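Local coordinates for protein cytochrome oxidase subunit II (Rhodothermus marinus, PDB 1W2L) that carries the covalently bound heme c of a caa3 oxygen reductase in this domain and, in the whole enzyme, probably feeds electrons toward its copper A centre, at residues R28-P32 and G71-V75; L8-Y13 and A90-F94; F34-Y38 and I95-Q99. All blocks are in the same frame, centred on the assembly; numbering follows the deposited sequence.

All three contacts belong to one cytochrome c domain, and they close it round heme c from different directions. Interaction 1 joins two loops over a heme edge. Interaction 2 crosses helices 5-15 and 85-96 on the other side of the chain's centre, about 20 Å away centre to centre. Interaction 3 continues from both: segment 34-38 follows soon after 28-32, and 95-99 directly extends 90-94. Its centre lies about 16 Å from that of interaction 1 and about 11 Å from that of interaction 2, which it touches where Y13 CD1 meets F34 CE2 at 3.9 Å. All three touch the heme, interaction 2 through L91.

Interaction 1 of 3, residues R28-P32 and G71-V75. With HEC (heme c), chain B.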
loop_
_atom_site.group_PDB
_atom_site.type_symbol
_atom_site.label_atom_id
_atom_site.label_comp_id
_atom_site.label_asym_id
_atom_site.label_seq_id
_atom_site.Cartn_x
_atom_site.Cartn_y
_atom_site.Cartn_z
ATOM N N ARG A 28 -5.551 3.471 12.281
ATOM C CA ARG A 28 -6.050 4.170 11.137
ATOM C C ARG A 28 -5.545 5.597 11.115
ATOM O O ARG A 28 -5.684 6.340 12.075
ATOM C CB ARG A 28 -7.606 4.154 11.160
ATOM C CG ARG A 28 -8.210 4.866 9.969
ATOM C CD ARG A 28 -9.726 4.656 9.858
ATOM N NE ARG A 28 -10.256 5.574 8.842
ATOM C CZ ARG A 28 -11.148 5.387 7.879
ATOM N NH1 ARG A 28 -11.741 4.195 7.768
ATOM N NH2 ARG A 28 -11.444 6.415 7.056
ATOM N N LEU A 29 -4.949 6.022 10.023
ATOM C CA LEU A 29 -4.494 7.389 9.822
ATOM C C LEU A 29 -5.363 7.918 8.679
ATOM O O LEU A 29 -6.525 7.511 8.533
ATOM C CB LEU A 29 -3.028 7.384 9.508
ATOM C CG LEU A 29 -2.114 6.864 10.593
ATOM C CD1 LEU A 29 -0.668 6.955 10.096
ATOM C CD2 LEU A 29 -2.344 7.664 11.876
ATOM N N VAL A 30 -4.892 8.713 7.767
ATOM C CA VAL A 30 -5.658 9.069 6.592
ATOM C C VAL A 30 -6.024 7.831 5.802
ATOM O O VAL A 30 -7.129 7.691 5.304
ATOM C CB VAL A 30 -4.869 10.110 5.791
ATOM C CG1 VAL A 30 -5.442 10.314 4.419
ATOM C CG2 VAL A 30 -4.873 11.465 6.518
ATOM N N GLY A 31 -5.083 6.928 5.647
ATOM C CA GLY A 31 -5.279 5.661 4.973
ATOM C C GLY A 31 -5.267 4.480 5.956
ATOM O O GLY A 31 -5.030 4.639 7.165
ATOM N N PRO A 32 -5.554 3.326 5.410
ATOM C CA PRO A 32 -5.592 2.084 6.216
ATOM C C PRO A 32 -4.209 1.642 6.645
ATOM O O PRO A 32 -3.205 1.862 5.995
ATOM C CB PRO A 32 -6.237 1.086 5.298
ATOM C CG PRO A 32 -5.978 1.620 3.915
ATOM C CD PRO A 32 -5.959 3.111 4.031
ATOM N N GLY A 71 -14.858 3.708 2.508
ATOM C CA GLY A 71 -14.789 4.496 3.715
ATOM C C GLY A 71 -13.488 5.236 3.899
ATOM O O GLY A 71 -13.232 5.727 5.007
ATOM N N TYR A 72 -12.732 5.393 2.843
ATOM C CA TYR A 72 -11.525 6.223 2.806
ATOM C C TYR A 72 -11.627 7.273 1.736
ATOM O O TYR A 72 -12.220 7.060 0.674
ATOM C CB TYR A 72 -10.286 5.343 2.571
ATOM C CG TYR A 72 -9.891 4.548 3.776
ATOM C CD1 TYR A 72 -9.114 5.151 4.747
ATOM C CD2 TYR A 72 -10.300 3.235 3.964
ATOM C CE1 TYR A 72 -8.750 4.440 5.847
ATOM C CE2 TYR A 72 -9.937 2.527 5.098
ATOM C CZ TYR A 72 -9.141 3.155 6.054
ATOM O OH TYR A 72 -8.725 2.553 7.208
ATOM N N PRO A 73 -10.954 8.414 1.925
ATOM C CA PRO A 73 -10.886 9.418 0.866
ATOM C C PRO A 73 -9.934 8.991 -0.244
ATOM O O PRO A 73 -8.964 8.283 -0.010
ATOM C CB PRO A 73 -10.327 10.649 1.612
ATOM C CG PRO A 73 -9.451 10.047 2.687
ATOM C CD PRO A 73 -10.195 8.781 3.115
ATOM N N ASN A 74 -10.202 9.464 -1.458
ATOM C CA ASN A 74 -9.420 9.108 -2.628
ATOM C C ASN A 74 -8.262 10.066 -2.824
ATOM O O ASN A 74 -8.312 10.964 -3.617
ATOM C CB ASN A 74 -10.366 9.011 -3.829
ATOM C CG ASN A 74 -9.695 8.449 -5.085
ATOM O OD1 ASN A 74 -8.523 8.109 -5.033
ATOM N ND2 ASN A 74 -10.403 8.403 -6.178
ATOM N N VAL A 75 -7.227 9.886 -1.998
ATOM C CA VAL A 75 -6.123 10.830 -1.928
ATOM C C VAL A 75 -4.766 10.176 -2.127
ATOM O O VAL A 75 -3.767 10.846 -1.926
ATOM C CB VAL A 75 -6.149 11.646 -0.611
ATOM C CG1 VAL A 75 -7.375 12.534 -0.567
ATOM C CG2 VAL A 75 -6.025 10.774 0.624
HETATM FE FE HEC B . -1.640 4.731 0.197
HETATM C CHA HEC B . -4.514 2.904 -0.049
HETATM C CHB HEC B . 0.182 1.952 -0.560
HETATM C CHC HEC B . 1.199 6.582 0.354
HETATM C CHD HEC B . -3.449 7.407 1.319
HETATM N NA HEC B . -2.093 2.809 -0.243
HETATM C C1A HEC B . -3.357 2.256 -0.322
HETATM C C2A HEC B . -3.191 0.837 -0.507
HETATM C C3A HEC B . -1.890 0.581 -0.701
HETATM C C4A HEC B . -1.161 1.828 -0.528
HETATM C CMA HEC B . -1.200 -0.768 -0.902
HETATM C CAA HEC B . -4.353 -0.159 -0.397
HETATM C CBA HEC B . -4.542 -0.401 1.099
HETATM C CGA HEC B . -5.696 -1.369 1.529
HETATM O O1A HEC B . -5.931 -1.322 2.712
HETATM O O2A HEC B . -6.291 -2.024 0.632
HETATM N NB HEC B . 0.323 4.333 -0.046
HETATM C C1B HEC B . 0.838 3.146 -0.308
HETATM C C2B HEC B . 2.316 3.224 -0.374
HETATM C C3B HEC B . 2.586 4.556 -0.185
HETATM C C4B HEC B . 1.363 5.249 0.059
HETATM C CMB HEC B . 3.234 2.089 -0.564
HETATM C CAB HEC B . 3.930 5.246 -0.191
HETATM C CBB HEC B . 4.665 4.957 -1.523
HETATM N NC HEC B . -1.199 6.612 0.675
HETATM C C1C HEC B . 0.074 7.177 0.690
HETATM C C2C HEC B . -0.073 8.578 1.159
HETATM C C3C HEC B . -1.359 8.794 1.415
HETATM C C4C HEC B . -2.086 7.595 1.107
HETATM C CMC HEC B . 1.131 9.507 1.319
HETATM C CAC HEC B . -2.008 10.007 2.095
HETATM C CBC HEC B . -1.851 11.354 1.429
HETATM N ND HEC B . -3.600 5.084 0.517
HETATM C C1D HEC B . -4.132 6.236 1.016
HETATM C C2D HEC B . -5.557 6.089 1.211
HETATM C C3D HEC B . -5.822 4.848 0.803
HETATM C C4D HEC B . -4.639 4.204 0.366
HETATM C CMD HEC B . -6.439 7.126 1.766
HETATM C CAD HEC B . -7.240 4.155 0.805
HETATM C CBD HEC B . -8.064 4.549 -0.419
HETATM C CGD HEC B . -7.612 3.807 -1.631
HETATM O O1D HEC B . -7.042 4.415 -2.582
HETATM O O2D HEC B . -7.775 2.550 -1.660
#
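This is a loop-to-loop contact built on a cation-pi stack at a heme edge: segment 28-32 belongs to the loop that follows helix 5-15, whereas the loop leading into helix 85-96 supplies segment 71-75. The ring of Y72 is sandwiched. Over one face the R28 guanidinium lies flat, planes at 10° and CZ 3.7 Å from the ring centroid; over the opposite face P32 CD makes a CH-pi contact, also 3.7 Å from the centroid. R28 is extended through chi3 (t, t, t), so its NH2 also reaches G71 O, a nearly straight hydrogen bond of 2.8 Å in the guanidinium plane. The positive phi of G71 (77°) suits a residue without a side chain. Both loops carry heme-site elements of the class I cytochrome c fold: P32 O accepts a hydrogen bond from ND1 of the axial ligand H22, fixing the imidazole as in other c-type cytochromes, while V75 directly precedes the second axial ligand, M76. Proximal and distal loops thus meet beyond the porphyrin rim. There the heme methyl CMD packs 3.3 Å from P73 O, 3.7 Å from G31 CA and 3.8 Å from V75 CG2, and P32 CG lies 3.2 Å from propionate O1A. At the edge of the Y72 ring, near its plane, V30 O lies 3.3 Å from Y72 CD1, and V30 CG1 closes on V75 CG2 at 3.9 Å.

Interaction 2 of 3, residues L8-Y13 and A90-F94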
loop_
_atom_site.group_PDB
_atom_site.type_symbol
_atom_site.label_atom_id
_atom_site.label_comp_id
_atom_site.label_asym_id
_atom_site.label_seq_id
_atom_site.Cartn_x
_atom_site.Cartn_y
_atom_site.Cartn_z
ATOM N N LEU A 8 15.173 -2.179 1.853
ATOM C CA LEU A 8 14.954 -0.991 1.004
ATOM C C LEU A 8 13.499 -0.559 1.165
ATOM O O LEU A 8 13.202 0.634 1.195
ATOM C CB LEU A 8 15.272 -1.293 -0.433
ATOM C CG LEU A 8 14.915 -0.337 -1.544
ATOM C CD1 LEU A 8 15.590 1.011 -1.360
ATOM C CD2 LEU A 8 15.232 -0.963 -2.892
ATOM N N GLY A 9 12.575 -1.502 1.287
ATOM C CA GLY A 9 11.195 -1.092 1.407
ATOM C C GLY A 9 10.892 -0.338 2.683
ATOM O O GLY A 9 10.104 0.597 2.688
ATOM N N ALA A 10 11.592 -0.698 3.758
ATOM C CA ALA A 10 11.436 0.070 5.009
ATOM C C ALA A 10 11.926 1.502 4.842
ATOM O O ALA A 10 11.345 2.488 5.339
ATOM C CB ALA A 10 12.205 -0.644 6.109
ATOM N N ARG A 11 13.044 1.650 4.098
ATOM C CA ARG A 11 13.546 2.989 3.830
ATOM C C ARG A 11 12.578 3.795 2.964
ATOM O O ARG A 11 12.364 4.968 3.210
ATOM C CB ARG A 11 14.911 2.941 3.148
ATOM C CG ARG A 11 16.043 2.463 3.997
ATOM C CD ARG A 11 17.321 2.610 3.110
ATOM N NE ARG A 11 18.434 2.481 4.009
ATOM C CZ ARG A 11 19.391 3.294 4.336
ATOM N NH1 ARG A 11 19.458 4.508 3.798
ATOM N NH2 ARG A 11 20.282 2.846 5.225
ATOM N N LEU A 12 12.008 3.182 1.938
ATOM C CA LEU A 12 11.072 3.854 1.038
ATOM C C LEU A 12 9.770 4.183 1.767
ATOM O O LEU A 12 9.179 5.212 1.448
ATOM C CB LEU A 12 10.789 2.988 -0.166
ATOM C CG LEU A 12 11.967 2.767 -1.137
ATOM C CD1 LEU A 12 11.625 1.652 -2.097
ATOM C CD2 LEU A 12 12.311 4.053 -1.866
ATOM N N TYR A 13 9.348 3.343 2.694
ATOM C CA TYR A 13 8.139 3.623 3.470
ATOM C C TYR A 13 8.240 4.994 4.131
ATOM O O TYR A 13 7.258 5.726 4.271
ATOM C CB TYR A 13 7.956 2.492 4.481
ATOM C CG TYR A 13 6.949 2.776 5.567
ATOM C CD1 TYR A 13 5.602 2.711 5.296
ATOM C CD2 TYR A 13 7.369 3.094 6.853
ATOM C CE1 TYR A 13 4.666 2.966 6.280
ATOM C CE2 TYR A 13 6.459 3.330 7.868
ATOM C CZ TYR A 13 5.091 3.271 7.575
ATOM O OH TYR A 13 4.184 3.513 8.573
ATOM N N ALA A 90 10.228 -3.630 -3.482
ATOM C CA ALA A 90 10.706 -3.399 -2.124
ATOM C C ALA A 90 9.591 -2.973 -1.197
ATOM O O ALA A 90 9.446 -3.506 -0.106
ATOM C CB ALA A 90 11.806 -2.326 -2.130
ATOM N N LEU A 91 8.773 -2.040 -1.637
ATOM C CA LEU A 91 7.637 -1.615 -0.829
ATOM C C LEU A 91 6.725 -2.788 -0.546
ATOM O O LEU A 91 6.200 -2.941 0.539
ATOM C CB LEU A 91 6.858 -0.482 -1.510
ATOM C CG LEU A 91 7.531 0.891 -1.413
ATOM C CD1 LEU A 91 7.001 1.811 -2.482
ATOM C CD2 LEU A 91 7.381 1.534 -0.056
ATOM N N ILE A 92 6.465 -3.614 -1.558
ATOM C CA ILE A 92 5.586 -4.774 -1.348
ATOM C C ILE A 92 6.197 -5.774 -0.380
ATOM O O ILE A 92 5.467 -6.316 0.455
ATOM C CB ILE A 92 5.162 -5.332 -2.712
ATOM C CG1 ILE A 92 4.235 -4.301 -3.358
ATOM C CG2 ILE A 92 4.485 -6.687 -2.547
ATOM C CD1 ILE A 92 3.767 -4.629 -4.755
ATOM N N GLU A 93 7.507 -6.018 -0.490
ATOM C CA GLU A 93 8.142 -6.924 0.466
ATOM C C GLU A 93 7.980 -6.410 1.900
ATOM O O GLU A 93 7.673 -7.155 2.837
ATOM C CB GLU A 93 9.589 -7.156 0.088
ATOM C CG GLU A 93 9.704 -8.132 -1.065
ATOM C CD GLU A 93 8.841 -9.378 -1.062
ATOM O OE1 GLU A 93 7.954 -9.492 -1.939
ATOM O OE2 GLU A 93 9.017 -10.212 -0.159
ATOM N N PHE A 94 8.168 -5.103 2.063
ATOM C CA PHE A 94 7.984 -4.502 3.386
ATOM C C PHE A 94 6.539 -4.648 3.850
ATOM O O PHE A 94 6.268 -5.051 4.988
ATOM C CB PHE A 94 8.371 -3.032 3.331
ATOM C CG PHE A 94 8.076 -2.257 4.595
ATOM C CD1 PHE A 94 8.936 -2.381 5.692
ATOM C CD2 PHE A 94 6.982 -1.453 4.744
ATOM C CE1 PHE A 94 8.684 -1.684 6.871
ATOM C CE2 PHE A 94 6.729 -0.749 5.907
ATOM C CZ PHE A 94 7.577 -0.857 6.992
#
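Helices 5-15 and 85-96 cross almost at right angles here: the axes of 8-13 and 90-94 approach to 7.4 Å with a signed crossing angle of -97°. Such closeness depends on G9, whose CA lies 4.2 Å from L91 CA and 3.3 Å from A90 O in a CA-H...O contact. A CB at this position would fall 2.0 Å from A90 O and 2.9 Å from F94 CB. This perpendicular pairing of N- and C-terminal helices, with a glycine at the crossing and an aromatic packed beside it, is the hallmark of the cytochrome c fold. F94 has the most surface covered: its CB meets G9 C at 3.7 Å, its CD1 meets A10 CA at 3.6 Å, and its CE2 lies over a face of the Y13 ring, 3.5 Å from CG, the two rings being oblique at 34°. Toward the other flank, A90 CB packs on L8 CG (3.7 Å) and L12 CD1 (4.0 Å), and L91 CD2 on L12 CB (3.7 Å). Y13 OH is hydrogen-bonded to the backbone O of H22, the axial heme ligand. With no hydrogen bond passing between the helices, this interface depends on apolar fit and on a backbone stripped bare at G9.

Interaction 3 of 3, residues F34-Y38 and I95-Q99; sequences FKGLY and IKQQQ. With HEC (heme c), chain B; ACT (acetate ion), chain D.
Segment 34-38 makes a type II beta turn, F34 to L37, closed by L37 N to F34 O (3.1 Å), with G36 at positive phi (79°). It lies against the C-terminal end of helix 85-96 and the residues that follow; Q98 N bonds I95 O at 2.9 Å. There is no strand-like register: CA pairs are F34-I95 6.1 Å, K35-Q98 4.6 Å, G36-Q99 4.3 Å and Y38-K96 5.3 Å. G36 N donates to Q98 O (2.7 Å, 165°). Y38, chi1 t, is the most covered: K96 CG sits over its ring, 3.6 Å from the centroid. Its OH donates to O of an acetate, probably from the crystallisation liquor (2.7 Å), and accepts from a water (2.7 Å) that accepts from K96 NZ (3.1 Å), whose charge is paired with E93. I95, chi1 m and chi2 t, sets CG1 4.0 Å from the F34 ring centroid and CG2 4.0 Å from L37 CD2. Q99, chi1 m and chi2 m, brings its side-chain end back toward G36 and Y38. F34, chi1 m, stacks on axial H22, its CZ 3.7 Å from heme CHB: heme-pocket wall backed by the C-terminal helix. Another water accepts from Y38 N (2.9 Å) within hydrogen-bonding reach of I95 O (2.6 Å) and Q98 O (2.9 Å), bridging the segments. An apolar layer at the heme thus lies under a hydrated rim.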
loop_
_atom_site.group_PDB
_atom_site.type_symbol
_atom_site.label_atom_id
_atom_site.label_comp_id
_atom_site.label_asym_id
_atom_site.label_seq_id
_atom_site.Cartn_x
_atom_site.Cartn_y
_atom_site.Cartn_z
ATOM N N PHE A 34 -1.063 -0.781 7.179
ATOM C CA PHE A 34 -0.446 -1.894 6.470
ATOM C C PHE A 34 -0.364 -3.172 7.272
ATOM O O PHE A 34 -0.159 -4.234 6.742
ATOM C CB PHE A 34 0.973 -1.527 6.058
ATOM C CG PHE A 34 1.107 -0.511 4.948
ATOM C CD1 PHE A 34 0.067 -0.225 4.072
ATOM C CD2 PHE A 34 2.288 0.154 4.781
ATOM C CE1 PHE A 34 0.267 0.657 3.033
ATOM C CE2 PHE A 34 2.480 1.028 3.721
ATOM C CZ PHE A 34 1.459 1.298 2.868
ATOM N N LYS A 35 -0.467 -3.184 8.554
ATOM C CA LYS A 35 -0.526 -4.332 9.429
ATOM C C LYS A 35 -1.683 -5.238 9.055
ATOM O O LYS A 35 -2.856 -4.915 9.124
ATOM C CB LYS A 35 -0.567 -3.912 10.903
ATOM C CG LYS A 35 -0.457 -5.131 11.836
ATOM C CD LYS A 35 -0.551 -4.744 13.295
ATOM C CE LYS A 35 -0.670 -5.963 14.211
ATOM N NZ LYS A 35 -1.076 -5.569 15.575
ATOM N N GLY A 36 -1.288 -6.467 8.632
ATOM C CA GLY A 36 -2.277 -7.440 8.253
ATOM C C GLY A 36 -2.860 -7.250 6.854
ATOM O O GLY A 36 -3.799 -7.965 6.441
ATOM N N LEU A 37 -2.379 -6.269 6.087
ATOM C CA LEU A 37 -2.958 -5.965 4.809
ATOM C C LEU A 37 -2.796 -7.099 3.802
ATOM O O LEU A 37 -3.738 -7.572 3.173
ATOM C CB LEU A 37 -2.355 -4.668 4.245
ATOM C CG LEU A 37 -2.650 -4.354 2.799
ATOM C CD1 LEU A 37 -4.155 -4.327 2.523
ATOM C CD2 LEU A 37 -2.005 -3.035 2.385
ATOM N N TYR A 38 -1.563 -7.576 3.590
ATOM C CA TYR A 38 -1.310 -8.613 2.615
ATOM C C TYR A 38 -2.028 -9.893 2.996
ATOM O O TYR A 38 -1.816 -10.406 4.093
ATOM C CB TYR A 38 0.189 -8.867 2.482
ATOM C CG TYR A 38 0.524 -9.915 1.460
ATOM C CD1 TYR A 38 0.334 -9.703 0.094
ATOM C CD2 TYR A 38 1.041 -11.162 1.794
ATOM C CE1 TYR A 38 0.632 -10.649 -0.859
ATOM C CE2 TYR A 38 1.366 -12.112 0.865
ATOM C CZ TYR A 38 1.164 -11.878 -0.463
ATOM O OH TYR A 38 1.492 -12.841 -1.366
ATOM N N ILE A 95 5.577 -4.369 2.972
ATOM C CA ILE A 95 4.153 -4.526 3.363
ATOM C C ILE A 95 3.842 -5.960 3.740
ATOM O O ILE A 95 3.139 -6.149 4.745
ATOM C CB ILE A 95 3.181 -4.035 2.267
ATOM C CG1 ILE A 95 3.326 -2.545 2.070
ATOM C CG2 ILE A 95 1.750 -4.458 2.545
ATOM C CD1 ILE A 95 2.585 -2.061 0.844
ATOM N N LYS A 96 4.310 -6.927 2.970
ATOM C CA LYS A 96 3.917 -8.317 3.215
ATOM C C LYS A 96 4.307 -8.787 4.585
ATOM O O LYS A 96 3.657 -9.688 5.121
ATOM C CB LYS A 96 4.566 -9.270 2.206
ATOM C CG LYS A 96 3.974 -9.225 0.827
ATOM C CD LYS A 96 4.513 -10.196 -0.188
ATOM C CE LYS A 96 5.511 -11.219 0.256
ATOM N NZ LYS A 96 5.945 -11.877 -1.059
ATOM N N GLN A 97 5.391 -8.224 5.112
ATOM C CA GLN A 97 5.806 -8.664 6.437
ATOM C C GLN A 97 5.162 -7.895 7.586
ATOM O O GLN A 97 5.441 -8.155 8.766
ATOM C CB GLN A 97 7.311 -8.549 6.523
ATOM C CG GLN A 97 8.120 -7.759 5.557
ATOM C CD GLN A 97 9.603 -7.908 5.895
ATOM O OE1 GLN A 97 10.253 -6.992 6.397
ATOM N NE2 GLN A 97 10.117 -9.091 5.594
ATOM N N GLN A 98 4.269 -6.947 7.322
ATOM C CA GLN A 98 3.538 -6.290 8.413
ATOM C C GLN A 98 2.321 -7.116 8.757
ATOM O O GLN A 98 1.303 -7.076 8.048
ATOM C CB GLN A 98 3.134 -4.859 8.046
ATOM C CG GLN A 98 4.289 -4.081 7.430
ATOM C CD GLN A 98 5.490 -4.040 8.347
ATOM O OE1 GLN A 98 5.375 -3.810 9.569
ATOM N NE2 GLN A 98 6.629 -4.273 7.723
ATOM N N GLN A 99 2.404 -7.972 9.780
ATOM C CA GLN A 99 1.330 -8.972 9.941
ATOM C C GLN A 99 0.781 -9.060 11.369
ATOM O O GLN A 99 1.375 -8.319 12.213
ATOM C CB GLN A 99 1.848 -10.350 9.481
ATOM C CG GLN A 99 2.032 -10.568 8.005
ATOM C CD GLN A 99 0.771 -10.414 7.180
ATOM O OE1 GLN A 99 0.717 -10.288 5.957
ATOM N NE2 GLN A 99 -0.387 -10.348 7.812
HETATM FE FE HEC B . -1.640 4.731 0.197
HETATM C CHA HEC B . -4.514 2.904 -0.049
HETATM C CHB HEC B . 0.182 1.952 -0.560
HETATM C CHC HEC B . 1.199 6.582 0.354
HETATM C CHD HEC B . -3.449 7.407 1.319
HETATM N NA HEC B . -2.093 2.809 -0.243
HETATM C C1A HEC B . -3.357 2.256 -0.322
HETATM C C2A HEC B . -3.191 0.837 -0.507
HETATM C C3A HEC B . -1.890 0.581 -0.701
HETATM C C4A HEC B . -1.161 1.828 -0.528
HETATM C CMA HEC B . -1.200 -0.768 -0.902
HETATM C CAA HEC B . -4.353 -0.159 -0.397
HETATM C CBA HEC B . -4.542 -0.401 1.099
HETATM C CGA HEC B . -5.696 -1.369 1.529
HETATM O O1A HEC B . -5.931 -1.322 2.712
HETATM O O2A HEC B . -6.291 -2.024 0.632
HETATM N NB HEC B . 0.323 4.333 -0.046
HETATM C C1B HEC B . 0.838 3.146 -0.308
HETATM C C2B HEC B . 2.316 3.224 -0.374
HETATM C C3B HEC B . 2.586 4.556 -0.185
HETATM C C4B HEC B . 1.363 5.249 0.059
HETATM C CMB HEC B . 3.234 2.089 -0.564
HETATM C CAB HEC B . 3.930 5.246 -0.191
HETATM C CBB HEC B . 4.665 4.957 -1.523
HETATM N NC HEC B . -1.199 6.612 0.675
HETATM C C1C HEC B . 0.074 7.177 0.690
HETATM C C2C HEC B . -0.073 8.578 1.159
HETATM C C3C HEC B . -1.359 8.794 1.415
HETATM C C4C HEC B . -2.086 7.595 1.107
HETATM C CMC HEC B . 1.131 9.507 1.319
HETATM C CAC HEC B . -2.008 10.007 2.095
HETATM C CBC HEC B . -1.851 11.354 1.429
HETATM N ND HEC B . -3.600 5.084 0.517
HETATM C C1D HEC B . -4.132 6.236 1.016
HETATM C C2D HEC B . -5.557 6.089 1.211
HETATM C C3D HEC B . -5.822 4.848 0.803
HETATM C C4D HEC B . -4.639 4.204 0.366
HETATM C CMD HEC B . -6.439 7.126 1.766
HETATM C CAD HEC B . -7.240 4.155 0.805
HETATM C CBD HEC B . -8.064 4.549 -0.419
HETATM C CGD HEC B . -7.612 3.807 -1.631
HETATM O O1D HEC B . -7.042 4.415 -2.582
HETATM O O2D HEC B . -7.775 2.550 -1.660
HETATM C C ACT D . -0.061 -13.291 -4.478
HETATM O O ACT D . 0.326 -12.374 -3.704
HETATM O OXT ACT D . -0.528 -13.279 -5.605
HETATM C CH3 ACT D . 0.115 -14.719 -3.876
HETATM O O HOH W 1 0.675 -6.956 5.255
HETATM O O HOH W 2 3.823 -14.169 -0.851
#